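Local coordinates for cell division control protein 4 (Saccharomyces cerevisiae, PDB 3V7D) that serves as the F-box subunit of an SCF E3 ubiquitin ligase, recognising phosphorylated targets such as the CDK inhibitor SIC1 and directing their ubiquitination, at residues B[25-30]-B[47-52]; B[57-62]-B[93-98]; B[63-68]-B[100-105]. The protein carries 1 engineered substitution. All blocks are in the same frame, centred on the assembly; numbering follows the deposited sequence.

Contact 1: B[25-30]-B[47-52]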
loop_
_atom_site.group_PDB
_atom_site.type_symbol
_atom_site.label_atom_id
_atom_site.label_comp_id
_atom_site.label_asym_id
_atom_site.label_seq_id
_atom_site.Cartn_x
_atom_site.Cartn_y
_atom_site.Cartn_z
ATOM N N LYS B 25 4.545 23.103 10.333
ATOM C CA LYS B 25 5.415 22.220 11.094
ATOM C C LYS B 25 4.713 21.735 12.367
ATOM O O LYS B 25 4.870 20.587 12.786
ATOM C CB LYS B 25 6.708 22.961 11.430
ATOM C CG LYS B 25 7.795 22.105 12.038
ATOM C CD LYS B 25 9.106 22.878 12.169
ATOM C CE LYS B 25 9.621 23.370 10.819
ATOM N NZ LYS B 25 11.029 22.941 10.577
ATOM N N ILE B 26 3.922 22.618 12.966
ATOM C CA ILE B 26 3.189 22.302 14.187
ATOM C C ILE B 26 2.118 21.242 13.928
ATOM O O ILE B 26 1.958 20.295 14.706
ATOM C CB ILE B 26 2.556 23.576 14.799
ATOM C CG1 ILE B 26 3.651 24.540 15.275
ATOM C CG2 ILE B 26 1.640 23.228 15.961
ATOM C CD1 ILE B 26 3.132 25.887 15.763
ATOM N N PHE B 27 1.396 21.395 12.821
ATOM C CA PHE B 27 0.350 20.442 12.470
ATOM C C PHE B 27 0.906 19.069 12.096
ATOM O O PHE B 27 0.255 18.052 12.321
ATOM C CB PHE B 27 -0.540 20.993 11.352
ATOM C CG PHE B 27 -1.418 22.129 11.789
ATOM C CD1 PHE B 27 -2.369 21.943 12.783
ATOM C CD2 PHE B 27 -1.303 23.378 11.202
ATOM C CE1 PHE B 27 -3.185 22.985 13.191
ATOM C CE2 PHE B 27 -2.114 24.426 11.603
ATOM C CZ PHE B 27 -3.055 24.229 12.598
ATOM N N ASN B 28 2.113 19.039 11.538
ATOM C CA ASN B 28 2.765 17.771 11.223
ATOM C C ASN B 28 3.150 16.964 12.464
ATOM O O ASN B 28 3.439 15.777 12.365
ATOM C CB ASN B 28 3.991 17.989 10.330
ATOM C CG ASN B 28 3.615 18.260 8.884
ATOM O OD1 ASN B 28 2.692 17.645 8.349
ATOM N ND2 ASN B 28 4.322 19.188 8.247
ATOM N N TYR B 29 3.160 17.614 13.624
ATOM C CA TYR B 29 3.462 16.931 14.878
ATOM C C TYR B 29 2.193 16.411 15.537
ATOM O O TYR B 29 2.249 15.800 16.600
ATOM C CB TYR B 29 4.182 17.866 15.852
ATOM C CG TYR B 29 5.637 18.100 15.530
ATOM C CD1 TYR B 29 6.477 17.042 15.210
ATOM C CD2 TYR B 29 6.172 19.381 15.545
ATOM C CE1 TYR B 29 7.811 17.253 14.917
ATOM C CE2 TYR B 29 7.502 19.603 15.252
ATOM C CZ TYR B 29 8.317 18.537 14.938
ATOM O OH TYR B 29 9.643 18.755 14.648
ATOM N N LEU B 30 1.051 16.664 14.911
ATOM C CA LEU B 30 -0.223 16.257 15.490
ATOM C C LEU B 30 -0.776 14.989 14.846
ATOM O O LEU B 30 -0.477 14.679 13.692
ATOM C CB LEU B 30 -1.243 17.390 15.384
ATOM C CG LEU B 30 -1.016 18.568 16.334
ATOM C CD1 LEU B 30 -1.924 19.731 15.990
ATOM C CD2 LEU B 30 -1.243 18.125 17.770
ATOM N N LYS B 47 -8.510 27.675 6.964
ATOM C CA LYS B 47 -7.859 28.044 5.712
ATOM C C LYS B 47 -6.420 27.528 5.672
ATOM O O LYS B 47 -5.986 26.954 4.673
ATOM C CB LYS B 47 -7.889 29.562 5.526
ATOM C CG LYS B 47 -7.497 30.031 4.131
ATOM C CD LYS B 47 -7.338 31.547 4.077
ATOM C CE LYS B 47 -8.672 32.266 4.215
ATOM N NZ LYS B 47 -9.505 32.156 2.984
ATOM N N ILE B 48 -5.693 27.728 6.768
ATOM C CA ILE B 48 -4.296 27.310 6.864
ATOM C C ILE B 48 -4.113 25.801 6.649
ATOM O O ILE B 48 -3.232 25.372 5.901
ATOM C CB ILE B 48 -3.691 27.721 8.228
ATOM C CG1 ILE B 48 -3.474 29.235 8.279
ATOM C CG2 ILE B 48 -2.383 26.994 8.483
ATOM C CD1 ILE B 48 -2.973 29.730 9.619
ATOM N N ILE B 49 -4.949 25.000 7.300
ATOM C CA ILE B 49 -4.854 23.546 7.199
ATOM C C ILE B 49 -5.193 23.025 5.800
ATOM O O ILE B 49 -4.498 22.165 5.258
ATOM C CB ILE B 49 -5.759 22.863 8.242
ATOM C CG1 ILE B 49 -5.252 23.167 9.654
ATOM C CG2 ILE B 49 -5.825 21.362 7.994
ATOM C CD1 ILE B 49 -6.214 22.777 10.745
ATOM N N ARG B 50 -6.255 23.559 5.210
ATOM C CA ARG B 50 -6.702 23.101 3.898
ATOM C C ARG B 50 -5.829 23.644 2.769
ATOM O O ARG B 50 -6.122 23.446 1.595
ATOM C CB ARG B 50 -8.167 23.477 3.681
ATOM C CG ARG B 50 -9.096 22.829 4.698
ATOM C CD ARG B 50 -10.491 23.409 4.627
ATOM N NE ARG B 50 -11.104 23.199 3.322
ATOM C CZ ARG B 50 -12.208 23.814 2.910
ATOM N NH1 ARG B 50 -12.818 24.686 3.704
ATOM N NH2 ARG B 50 -12.697 23.564 1.703
ATOM N N LYS B 51 -4.746 24.314 3.140
ATOM C CA LYS B 51 -3.852 24.938 2.181
ATOM C C LYS B 51 -2.754 23.969 1.751
ATOM O O LYS B 51 -2.312 23.988 0.605
ATOM C CB LYS B 51 -3.216 26.168 2.825
ATOM C CG LYS B 51 -3.166 27.416 1.977
ATOM C CD LYS B 51 -2.537 28.539 2.802
ATOM C CE LYS B 51 -2.431 29.847 2.039
ATOM N NZ LYS B 51 -3.743 30.543 1.926
ATOM N N SER B 52 -2.309 23.120 2.670
ATOM C CA SER B 52 -1.156 22.267 2.395
ATOM C C SER B 52 -1.539 20.903 1.840
ATOM O O SER B 52 -2.424 20.230 2.363
ATOM C CB SER B 52 -0.303 22.085 3.650
ATOM O OG SER B 52 -1.070 21.506 4.687
#

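Contact 2: B[57-62]-B[93-98]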
loop_
_atom_site.group_PDB
_atom_site.type_symbol
_atom_site.label_atom_id
_atom_site.label_comp_id
_atom_site.label_asym_id
_atom_site.label_seq_id
_atom_site.Cartn_x
_atom_site.Cartn_y
_atom_site.Cartn_z
ATOM N N LYS B 57 -0.704 14.440 2.491
ATOM C CA LYS B 57 0.176 13.463 1.865
ATOM C C LYS B 57 0.904 12.651 2.933
ATOM O O LYS B 57 0.932 11.421 2.875
ATOM C CB LYS B 57 1.190 14.146 0.945
ATOM C CG LYS B 57 2.109 13.170 0.219
ATOM C CD LYS B 57 3.146 13.887 -0.638
ATOM C CE LYS B 57 4.043 12.894 -1.360
ATOM N NZ LYS B 57 5.088 13.560 -2.188
ATOM N N LYS B 58 1.477 13.348 3.913
ATOM C CA LYS B 58 2.183 12.703 5.016
ATOM C C LYS B 58 1.287 11.753 5.814
ATOM O O LYS B 58 1.701 10.646 6.154
ATOM C CB LYS B 58 2.793 13.748 5.956
ATOM C CG LYS B 58 4.033 14.453 5.416
ATOM C CD LYS B 58 4.438 15.602 6.331
ATOM C CE LYS B 58 5.853 16.091 6.045
ATOM N NZ LYS B 58 5.997 16.643 4.671
ATOM N N LEU B 59 0.070 12.193 6.122
ATOM C CA LEU B 59 -0.872 11.362 6.874
ATOM C C LEU B 59 -1.245 10.100 6.099
ATOM O O LEU B 59 -1.260 9.002 6.662
ATOM C CB LEU B 59 -2.130 12.156 7.246
ATOM C CG LEU B 59 -1.978 13.149 8.401
ATOM C CD1 LEU B 59 -3.219 14.003 8.556
ATOM C CD2 LEU B 59 -1.679 12.405 9.692
ATOM N N LEU B 60 -1.539 10.266 4.809
ATOM C CA LEU B 60 -1.857 9.137 3.936
ATOM C C LEU B 60 -0.701 8.140 3.871
ATOM O O LEU B 60 -0.910 6.927 3.929
ATOM C CB LEU B 60 -2.219 9.625 2.530
ATOM C CG LEU B 60 -3.629 10.197 2.359
ATOM C CD1 LEU B 60 -3.707 11.073 1.115
ATOM C CD2 LEU B 60 -4.651 9.079 2.278
ATOM N N ILE B 61 0.518 8.657 3.762
ATOM C CA ILE B 61 1.697 7.804 3.740
ATOM C C ILE B 61 1.922 7.135 5.095
ATOM O O ILE B 61 2.255 5.953 5.160
ATOM C CB ILE B 61 2.953 8.589 3.323
ATOM C CG1 ILE B 61 2.850 9.005 1.856
ATOM C CG2 ILE B 61 4.220 7.762 3.544
ATOM C CD1 ILE B 61 3.991 9.900 1.404
ATOM N N SER B 62 1.718 7.885 6.176
ATOM C CA SER B 62 2.011 7.368 7.513
ATOM C C SER B 62 1.057 6.247 7.931
ATOM O O SER B 62 1.401 5.423 8.773
ATOM C CB SER B 62 2.007 8.490 8.559
ATOM O OG SER B 62 0.703 9.019 8.743
ATOM N N LEU B 93 -10.363 14.181 2.194
ATOM C CA LEU B 93 -11.525 13.299 2.092
ATOM C C LEU B 93 -11.111 11.837 1.916
ATOM O O LEU B 93 -11.717 10.934 2.494
ATOM C CB LEU B 93 -12.453 13.732 0.954
ATOM C CG LEU B 93 -13.193 15.070 1.118
ATOM C CD1 LEU B 93 -14.469 15.074 0.284
ATOM C CD2 LEU B 93 -13.503 15.401 2.579
ATOM N N SER B 94 -10.077 11.612 1.114
ATOM C CA SER B 94 -9.541 10.276 0.924
ATOM C C SER B 94 -9.042 9.735 2.257
ATOM O O SER B 94 -9.289 8.578 2.599
ATOM C CB SER B 94 -8.395 10.298 -0.091
ATOM O OG SER B 94 -7.840 9.006 -0.269
ATOM N N PHE B 95 -8.350 10.577 3.019
ATOM C CA PHE B 95 -7.772 10.120 4.272
ATOM C C PHE B 95 -8.853 9.735 5.273
ATOM O O PHE B 95 -8.760 8.698 5.934
ATOM C CB PHE B 95 -6.848 11.166 4.893
ATOM C CG PHE B 95 -6.263 10.719 6.194
ATOM C CD1 PHE B 95 -5.090 9.977 6.220
ATOM C CD2 PHE B 95 -6.903 11.003 7.390
ATOM C CE1 PHE B 95 -4.564 9.542 7.413
ATOM C CE2 PHE B 95 -6.382 10.569 8.585
ATOM C CZ PHE B 95 -5.209 9.837 8.599
ATOM N N LEU B 96 -9.868 10.584 5.389
ATOM C CA LEU B 96 -10.944 10.363 6.348
ATOM C C LEU B 96 -11.709 9.085 6.033
ATOM O O LEU B 96 -12.039 8.317 6.933
ATOM C CB LEU B 96 -11.891 11.564 6.390
ATOM C CG LEU B 96 -11.305 12.821 7.042
ATOM C CD1 LEU B 96 -12.270 13.992 6.938
ATOM C CD2 LEU B 96 -10.946 12.549 8.498
ATOM N N GLU B 97 -11.979 8.860 4.753
ATOM C CA GLU B 97 -12.650 7.637 4.328
ATOM C C GLU B 97 -11.792 6.410 4.643
ATOM O O GLU B 97 -12.281 5.422 5.196
ATOM C CB GLU B 97 -12.996 7.688 2.835
ATOM C CG GLU B 97 -13.584 6.386 2.309
ATOM C CD GLU B 97 -14.188 6.516 0.919
ATOM O OE1 GLU B 97 -13.717 7.361 0.129
ATOM O OE2 GLU B 97 -15.142 5.768 0.619
ATOM N N ASN B 98 -10.508 6.483 4.310
ATOM C CA ASN B 98 -9.601 5.368 4.565
ATOM C C ASN B 98 -9.390 5.070 6.045
ATOM O O ASN B 98 -9.263 3.914 6.436
ATOM C CB ASN B 98 -8.253 5.587 3.872
ATOM C CG ASN B 98 -8.312 5.297 2.388
ATOM O OD1 ASN B 98 -8.038 6.165 1.557
ATOM N ND2 ASN B 98 -8.682 4.069 2.043
#

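Contact 3: B[63-68]-B[100-105]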
loop_
_atom_site.group_PDB
_atom_site.type_symbol
_atom_site.label_atom_id
_atom_site.label_comp_id
_atom_site.label_asym_id
_atom_site.label_seq_id
_atom_site.Cartn_x
_atom_site.Cartn_y
_atom_site.Cartn_z
ATOM N N GLU B 63 -0.135 6.221 7.344
ATOM C CA GLU B 63 -1.098 5.168 7.637
ATOM C C GLU B 63 -1.056 4.049 6.591
ATOM O O GLU B 63 -1.925 3.171 6.577
ATOM C CB GLU B 63 -2.514 5.747 7.725
ATOM C CG GLU B 63 -2.725 6.712 8.886
ATOM C CD GLU B 63 -2.697 6.024 10.240
ATOM O OE1 GLU B 63 -3.064 4.836 10.313
ATOM O OE2 GLU B 63 -2.312 6.671 11.235
ATOM N N ASN B 64 -0.047 4.090 5.722
ATOM C CA ASN B 64 0.088 3.129 4.626
ATOM C C ASN B 64 -1.131 3.052 3.717
ATOM O O ASN B 64 -1.475 1.976 3.230
ATOM C CB ASN B 64 0.386 1.725 5.151
ATOM C CG ASN B 64 1.517 1.702 6.143
ATOM O OD1 ASN B 64 1.408 1.089 7.206
ATOM N ND2 ASN B 64 2.611 2.369 5.807
ATOM N N PHE B 65 -1.793 4.179 3.496
ATOM C CA PHE B 65 -2.900 4.204 2.548
ATOM C C PHE B 65 -2.373 4.439 1.138
ATOM O O PHE B 65 -3.069 4.198 0.156
ATOM C CB PHE B 65 -3.925 5.273 2.931
ATOM C CG PHE B 65 -4.644 4.985 4.221
ATOM C CD1 PHE B 65 -5.007 3.691 4.552
ATOM C CD2 PHE B 65 -4.951 6.011 5.104
ATOM C CE1 PHE B 65 -5.666 3.423 5.740
ATOM C CE2 PHE B 65 -5.613 5.750 6.288
ATOM C CZ PHE B 65 -5.966 4.451 6.609
ATOM N N VAL B 66 -1.136 4.912 1.048
ATOM C CA VAL B 66 -0.493 5.145 -0.238
ATOM C C VAL B 66 1.014 5.155 -0.040
ATOM O O VAL B 66 1.496 5.388 1.067
ATOM C CB VAL B 66 -0.946 6.487 -0.862
ATOM C CG1 VAL B 66 -0.193 7.659 -0.234
ATOM C CG2 VAL B 66 -0.751 6.475 -2.368
ATOM N N SER B 67 1.757 4.876 -1.102
ATOM C CA SER B 67 3.211 4.964 -1.064
ATOM C C SER B 67 3.621 6.212 -1.827
ATOM O O SER B 67 2.818 6.760 -2.580
ATOM C CB SER B 67 3.834 3.727 -1.715
ATOM O OG SER B 67 3.556 3.693 -3.105
ATOM N N PRO B 68 4.864 6.677 -1.629
ATOM C CA PRO B 68 5.362 7.803 -2.428
ATOM C C PRO B 68 5.228 7.554 -3.931
ATOM O O PRO B 68 4.833 8.460 -4.669
ATOM C CB PRO B 68 6.837 7.878 -2.036
ATOM C CG PRO B 68 6.870 7.356 -0.639
ATOM C CD PRO B 68 5.819 6.281 -0.576
ATOM N N PHE B 100 -11.504 5.704 8.444
ATOM C CA PHE B 100 -12.780 5.195 8.940
ATOM C C PHE B 100 -12.889 3.705 8.634
ATOM O O PHE B 100 -13.221 2.899 9.503
ATOM C CB PHE B 100 -13.940 5.965 8.294
ATOM C CG PHE B 100 -15.293 5.323 8.489
ATOM C CD1 PHE B 100 -15.964 5.432 9.704
ATOM C CD2 PHE B 100 -15.902 4.630 7.451
ATOM C CE1 PHE B 100 -17.213 4.845 9.886
ATOM C CE2 PHE B 100 -17.150 4.041 7.624
ATOM C CZ PHE B 100 -17.807 4.151 8.846
ATOM N N ILE B 101 -12.597 3.348 7.389
ATOM C CA ILE B 101 -12.627 1.958 6.958
ATOM C C ILE B 101 -11.622 1.102 7.731
ATOM O O ILE B 101 -11.956 0.011 8.199
ATOM C CB ILE B 101 -12.374 1.856 5.438
ATOM C CG1 ILE B 101 -13.567 2.445 4.682
ATOM C CG2 ILE B 101 -12.108 0.409 5.015
ATOM C CD1 ILE B 101 -13.372 2.531 3.188
ATOM N N LEU B 102 -10.400 1.609 7.883
ATOM C CA LEU B 102 -9.351 0.867 8.578
ATOM C C LEU B 102 -9.730 0.592 10.027
ATOM O O LEU B 102 -9.505 -0.505 10.538
ATOM C CB LEU B 102 -8.011 1.607 8.513
ATOM C CG LEU B 102 -6.833 0.875 9.171
ATOM C CD1 LEU B 102 -6.597 -0.480 8.503
ATOM C CD2 LEU B 102 -5.559 1.712 9.141
ATOM N N LYS B 103 -10.310 1.591 10.684
ATOM C CA LYS B 103 -10.737 1.435 12.073
ATOM C C LYS B 103 -11.765 0.320 12.219
ATOM O O LYS B 103 -11.744 -0.417 13.203
ATOM C CB LYS B 103 -11.280 2.749 12.636
ATOM C CG LYS B 103 -10.212 3.618 13.287
ATOM C CD LYS B 103 -10.771 4.961 13.729
ATOM C CE LYS B 103 -9.883 5.604 14.788
ATOM N NZ LYS B 103 -8.451 5.635 14.383
ATOM N N ASN B 104 -12.654 0.195 11.238
ATOM C CA ASN B 104 -13.618 -0.901 11.232
ATOM C C ASN B 104 -12.931 -2.264 11.109
ATOM O O ASN B 104 -13.219 -3.168 11.883
ATOM C CB ASN B 104 -14.656 -0.712 10.123
ATOM C CG ASN B 104 -15.548 0.488 10.363
ATOM O OD1 ASN B 104 -15.707 0.945 11.498
ATOM N ND2 ASN B 104 -16.144 1.003 9.298
ATOM N N TRP B 105 -12.018 -2.392 10.146
ATOM C CA TRP B 105 -11.207 -3.597 9.991
ATOM C C TRP B 105 -10.482 -3.974 11.287
ATOM O O TRP B 105 -10.340 -5.152 11.606
ATOM C CB TRP B 105 -10.151 -3.399 8.895
ATOM C CG TRP B 105 -10.604 -3.659 7.492
ATOM C CD1 TRP B 105 -11.158 -2.760 6.626
ATOM C CD2 TRP B 105 -10.508 -4.899 6.774
ATOM N NE1 TRP B 105 -11.422 -3.366 5.418
ATOM C CE2 TRP B 105 -11.034 -4.679 5.485
ATOM C CE3 TRP B 105 -10.035 -6.177 7.101
ATOM C CZ2 TRP B 105 -11.101 -5.688 4.522
ATOM C CZ3 TRP B 105 -10.103 -7.178 6.144
ATOM C CH2 TRP B 105 -10.630 -6.926 4.870
#

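Contact 1: B[25-30]-B[47-52]
Phe27, late in helix 20-27, meets Ile48 and Ile49 of helix 43-49 in a small, wholly apolar contact inside the F-box. The principal meeting is a CH-pi contact: CG1 of Ile49 lies 3.9 Å from the centroid of the Phe27 ring and only 16° off the ring normal, over one face. The branch continues outward from there, so that Ile49 CD1 comes 3.9 Å from Phe27 CE1. Rotation about CA-CB sets this up, since in Ile49 CG1 stands opposite the carbonyl carbon (chi1 -66°), and its end reaches the ring although the CB itself does not point at the other helix. Ile48 contributes its branch methyl, CG2, which approaches Phe27 CE2 obliquely, at 4.0 Å. Both isoleucine side chains lie roughly perpendicular to that of Phe27. The residue types suit the place, because a flat ring offers a broad surface to aliphatic carbons, and beta-branched chains keep their bulk close to the helix that bears them. Around the trio, Ile15 touches both Phe27 and Ile48, while Ser38 of helix 32-39 touches Phe27 and Ile49. Ile26 and Leu30, on the same segment, instead pack on the other protein of the assembly, probably Skp1. Helices closing on a shared apolar core while one flank faces the partner are characteristic of the F-box.

Contact 2: B[57-62]-B[93-98]
Phe95 of helix 87-106 reaches across to Leu59 and Leu60 of helix 53-62, and its side chain can be followed from root to tip. With CG opposite the backbone N (chi1 179°), the ring is thrown outward from its own helix toward the neighbour. Phe95 CB, at the root, lies 4.0 Å from Leu60 CD2; the two side chains run antiparallel alongside one another, which brings the end of Leu60 over the base of Phe95. Further out, Phe95 CD1 comes 3.8 Å from the backbone N of Leu60 and equally close to the CB of Leu59. Next is Phe95 CE1, the most intimate meeting: 3.6 Å from Leu59 CB and 3.4 Å from Leu59 O, which lies at the ring's edge near its plane. An aromatic edge carries slight positive charge, so a carbonyl oxygen there is probably a favourable neighbour. The same oxygen, Leu59 O, accepts a hydrogen bond from Ser62 OG at 2.9 Å, a serine hydroxyl folding back on its helix with the donor tilted 29° from the carbonyl plane. Phe95 CZ still grazes Leu59 CB, at 4.1 Å. Beside the ring's root the small Ser94 presents OG to Leu60 CD2, a side chain short enough for the leucine methyl to come close to the helix. The two short helical segments run roughly parallel, their axes 28° apart in direction and 9.9 Å apart at closest approach. Helix 71-81 closes one flank, Leu74 on Leu60 and Leu78 on Ser94; helix 32-39 brings Ile35 against Leu59 and Phe32 edge-to-face with Phe95, joining the F-box to the long helix 87-106.

Contact 3: B[63-68]-B[100-105]
Phe65, in the loop after helix 53-62, packs on Leu102 of helix 87-106, and this apolar meeting is the main one. Leu102 CB lies in the plane of the ring at its edge, 4.0 Å from Phe65 CZ, while the methyl Leu102 CD2 approaches obliquely, 3.8 Å from the same Phe65 CZ. With CG opposite the backbone N (chi1 -178°), the Leu102 branch is sent toward the loop; leucine suits the place because its apolar methyl can meet the ring. Within the loop, Glu63 CB sits over one face of the Phe65 ring, 3.4 Å above its plane and displaced toward the rim. Cutting Phe65 back to an alanine removes the ring, which is likely to open a gap beside Leu102 CD2 and take away the surface under Glu63 CB. The polar part belongs to Glu63: OE1 passes 4.2 Å from Leu102 CD2, but its charge is met by a salt bridge to Arg420. Asn64, with the positive phi that asparagine tolerates better than most residues, is the C-prime residue of a Schellman motif, Phe65 N turned to Leu60 O and Asn64 N to Ile61 O. The loop leaving helix 53-62 therefore lies against helix 87-106, whose Trp105 stacks on Phe463, while Glu63 and Arg420 tie it to the WD40 propeller.

In the fold
Contacts 1 and 2 are buried, whereas contact 3 is only partly so, and the chemistry follows. Contact 1 is purely hydrocarbon, within the F-box; contact 2 mixes aliphatic packing with a carbonyl at an aromatic edge; contact 3 sets a carboxylate beside its apolar pair, with its charge answered from the propeller. Contacts 2 and 3 share helix 87-106 and adjoin: Leu60 O probably accepts a hydrogen bond from Phe65 N, at 2.9 Å, and Glu63 CG lies 3.7 Å from Phe95 CE1. Contact 1 touches contact 2 through Asn28 and Lys58 and stays about 9 Å from contact 3 at the nearest atoms. Together they run from F-box to propeller.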